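Local coordinates for protein SAR-endolysin (PDB 1XJT) that cleaves the beta-1,4-glycosidic bonds of host peptidoglycan as a membrane-released phage lysozyme, so that the bacterial cell lyses and mature virions escape, at residues N25-T30 and D80-I85. Residues are numbered along the deposited sequence; the frame is centred on the assembly and turned at random.
Sequences NGNVRT and DWEKNI
Glu82, on the long helix 74-95 of this family 24 phage lysozyme, meets Asn25 and Asn27 where helix 15-25, most of which lies in the predicted signal anchor, gives way to the loop leading to helix 32-42, which ends at the probable catalytic Glu42. Polar contacts gather on the Glu82 carboxylate. OE1 accepts a nearly straight hydrogen bond from Asn27 ND2 (3.0 Å, 164° at the hydrogen); the acceptor lies almost in the plane of the Asn27 amide, whereas the donor stands well above the carboxylate plane. From Asn25, ND2 makes a weak, forked pair of bonds, 3.5 Å to Glu82 OE1 and 3.4 Å to Glu82 OE2. Two asparagine amides thus meet the carboxylate, the one from Asn27 being the firmer, and water 1 adds a further link, donating to Glu82 OE1 at 2.6 Å while accepting from Val28 N. Gly26, with positive phi, ends helix 15-25 and turns the chain between the two asparagines. Glu82 carries its carboxylate out to the loop because chi1 (-165°) sets CG opposite the backbone N and the chain is extended beyond it; this many donors would be expected to favour its ionised form. Apolar packing continues one helical turn along, at Ile85. Val28 CG1 touches both Glu82 CG and Ile85 CG2, and Thr30 CG2 reaches the same Ile85 methyl at 4.0 Å. Leu35 of helix 32-42 touches both Thr30 and Ile85, and Val28 also touches Val22, so the loop packs against helices 15-25, 32-42 and 74-95. Farther along helix 74-95, Glu89 accepts from the backbone N of both Arg29 and Thr30. The methyl-to-methyl approach of Val28 CG1 and Ile85 CG2 measures 3.8 Å, the two side chains crossing at about a right angle.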
loop_
_atom_site.group_PDB
_atom_site.type_symbol
_atom_site.label_atom_id
_atom_site.label_comp_id
_atom_site.label_asym_id
_atom_site.label_seq_id
_atom_site.Cartn_x
_atom_site.Cartn_y
_atom_site.Cartn_z
ATOM N N ASN A 25 -5.877 -17.822 -0.403
ATOM C CA ASN A 25 -6.505 -17.829 -1.739
ATOM C C ASN A 25 -5.515 -17.983 -2.866
ATOM O O ASN A 25 -5.856 -18.459 -3.930
ATOM C CB ASN A 25 -7.324 -16.582 -1.984
ATOM C CG ASN A 25 -8.586 -16.547 -1.173
ATOM O OD1 ASN A 25 -9.047 -17.569 -0.670
ATOM N ND2 ASN A 25 -9.172 -15.369 -1.054
ATOM N N GLY A 26 -4.300 -17.528 -2.657
ATOM C CA GLY A 26 -3.239 -17.851 -3.580
ATOM C C GLY A 26 -3.239 -16.921 -4.759
ATOM O O GLY A 26 -2.626 -17.215 -5.772
ATOM N N ASN A 27 -3.884 -15.771 -4.605
ATOM C CA ASN A 27 -3.805 -14.728 -5.614
ATOM C C ASN A 27 -2.771 -13.658 -5.324
ATOM O O ASN A 27 -1.985 -13.327 -6.185
ATOM C CB ASN A 27 -5.180 -14.109 -5.819
ATOM C CG ASN A 27 -6.171 -15.100 -6.372
ATOM O OD1 ASN A 27 -5.881 -15.797 -7.331
ATOM N ND2 ASN A 27 -7.349 -15.206 -5.740
ATOM N N VAL A 28 -2.734 -13.119 -4.116
ATOM C CA VAL A 28 -1.813 -12.022 -3.876
ATOM C C VAL A 28 -0.371 -12.515 -3.697
ATOM O O VAL A 28 -0.119 -13.565 -3.111
ATOM C CB VAL A 28 -2.257 -11.135 -2.676
ATOM C CG1 VAL A 28 -3.700 -10.634 -2.857
ATOM C CG2 VAL A 28 -2.115 -11.827 -1.382
ATOM N N ARG A 29 0.564 -11.777 -4.273
ATOM C CA ARG A 29 1.987 -12.032 -4.050
ATOM C C ARG A 29 2.493 -11.416 -2.767
ATOM O O ARG A 29 3.410 -11.967 -2.131
ATOM C CB ARG A 29 2.821 -11.522 -5.226
ATOM C CG ARG A 29 4.299 -11.782 -5.116
ATOM C CD ARG A 29 5.084 -11.400 -6.351
ATOM N NE ARG A 29 6.499 -11.353 -5.995
ATOM C CZ ARG A 29 7.463 -10.711 -6.638
ATOM N NH1 ARG A 29 7.223 -9.998 -7.724
ATOM N NH2 ARG A 29 8.716 -10.767 -6.155
ATOM N N THR A 30 1.959 -10.275 -2.357
ATOM C CA THR A 30 2.578 -9.658 -1.224
ATOM C C THR A 30 2.594 -10.580 -0.014
ATOM O O THR A 30 1.657 -11.375 0.221
ATOM C CB THR A 30 2.137 -8.157 -0.916
ATOM O OG1 THR A 30 1.260 -8.053 0.186
ATOM C CG2 THR A 30 1.487 -7.511 -2.041
ATOM N N ASP A 80 -12.802 -7.957 -0.097
ATOM C CA ASP A 80 -12.577 -6.540 -0.376
ATOM C C ASP A 80 -11.089 -6.196 -0.315
ATOM O O ASP A 80 -10.551 -5.485 -1.188
ATOM C CB ASP A 80 -13.306 -5.671 0.654
ATOM C CG ASP A 80 -14.834 -5.744 0.541
ATOM O OD1 ASP A 80 -15.373 -6.483 -0.320
ATOM O OD2 ASP A 80 -15.578 -5.097 1.311
ATOM N N TRP A 81 -10.419 -6.678 0.733
ATOM C CA TRP A 81 -9.013 -6.336 0.935
ATOM C C TRP A 81 -8.191 -6.916 -0.191
ATOM O O TRP A 81 -7.366 -6.212 -0.772
ATOM C CB TRP A 81 -8.498 -6.863 2.271
ATOM C CG TRP A 81 -7.206 -6.264 2.746
ATOM C CD1 TRP A 81 -6.720 -5.013 2.475
ATOM C CD2 TRP A 81 -6.255 -6.878 3.627
ATOM N NE1 TRP A 81 -5.519 -4.825 3.119
ATOM C CE2 TRP A 81 -5.208 -5.957 3.828
ATOM C CE3 TRP A 81 -6.176 -8.125 4.262
ATOM C CZ2 TRP A 81 -4.124 -6.231 4.646
ATOM C CZ3 TRP A 81 -5.083 -8.398 5.060
ATOM C CH2 TRP A 81 -4.070 -7.458 5.243
ATOM N N GLU A 82 -8.423 -8.193 -0.492
ATOM C CA GLU A 82 -7.778 -8.853 -1.625
ATOM C C GLU A 82 -7.905 -7.996 -2.878
ATOM O O GLU A 82 -6.947 -7.756 -3.575
ATOM C CB GLU A 82 -8.387 -10.247 -1.888
ATOM C CG GLU A 82 -7.544 -11.141 -2.799
ATOM C CD GLU A 82 -8.150 -12.506 -3.089
ATOM O OE1 GLU A 82 -7.388 -13.451 -3.308
ATOM O OE2 GLU A 82 -9.385 -12.660 -3.107
ATOM N N LYS A 83 -9.107 -7.569 -3.191
ATOM C CA LYS A 83 -9.316 -6.845 -4.441
ATOM C C LYS A 83 -8.450 -5.592 -4.510
ATOM O O LYS A 83 -7.830 -5.289 -5.533
ATOM C CB LYS A 83 -10.783 -6.472 -4.559
ATOM C CG LYS A 83 -11.172 -5.804 -5.881
ATOM C CD LYS A 83 -12.679 -5.453 -5.889
ATOM C CE LYS A 83 -13.258 -5.107 -7.316
ATOM N NZ LYS A 83 -14.749 -4.840 -7.364
ATOM N N ASN A 84 -8.394 -4.874 -3.395
ATOM C CA ASN A 84 -7.626 -3.645 -3.328
ATOM C C ASN A 84 -6.140 -3.932 -3.391
ATOM O O ASN A 84 -5.401 -3.195 -4.057
ATOM C CB ASN A 84 -8.002 -2.854 -2.081
ATOM C CG ASN A 84 -9.370 -2.238 -2.200
ATOM O OD1 ASN A 84 -9.712 -1.681 -3.244
ATOM N ND2 ASN A 84 -10.182 -2.370 -1.147
ATOM N N ILE A 85 -5.699 -4.990 -2.727
ATOM C CA ILE A 85 -4.306 -5.422 -2.845
ATOM C C ILE A 85 -3.910 -5.748 -4.293
ATOM O O ILE A 85 -2.849 -5.357 -4.768
ATOM C CB ILE A 85 -3.990 -6.644 -1.955
ATOM C CG1 ILE A 85 -4.162 -6.299 -0.472
ATOM C CG2 ILE A 85 -2.518 -7.067 -2.135
ATOM C CD1 ILE A 85 -4.316 -7.526 0.444
HETATM O O HOH W 1 -4.972 -13.986 -2.480
#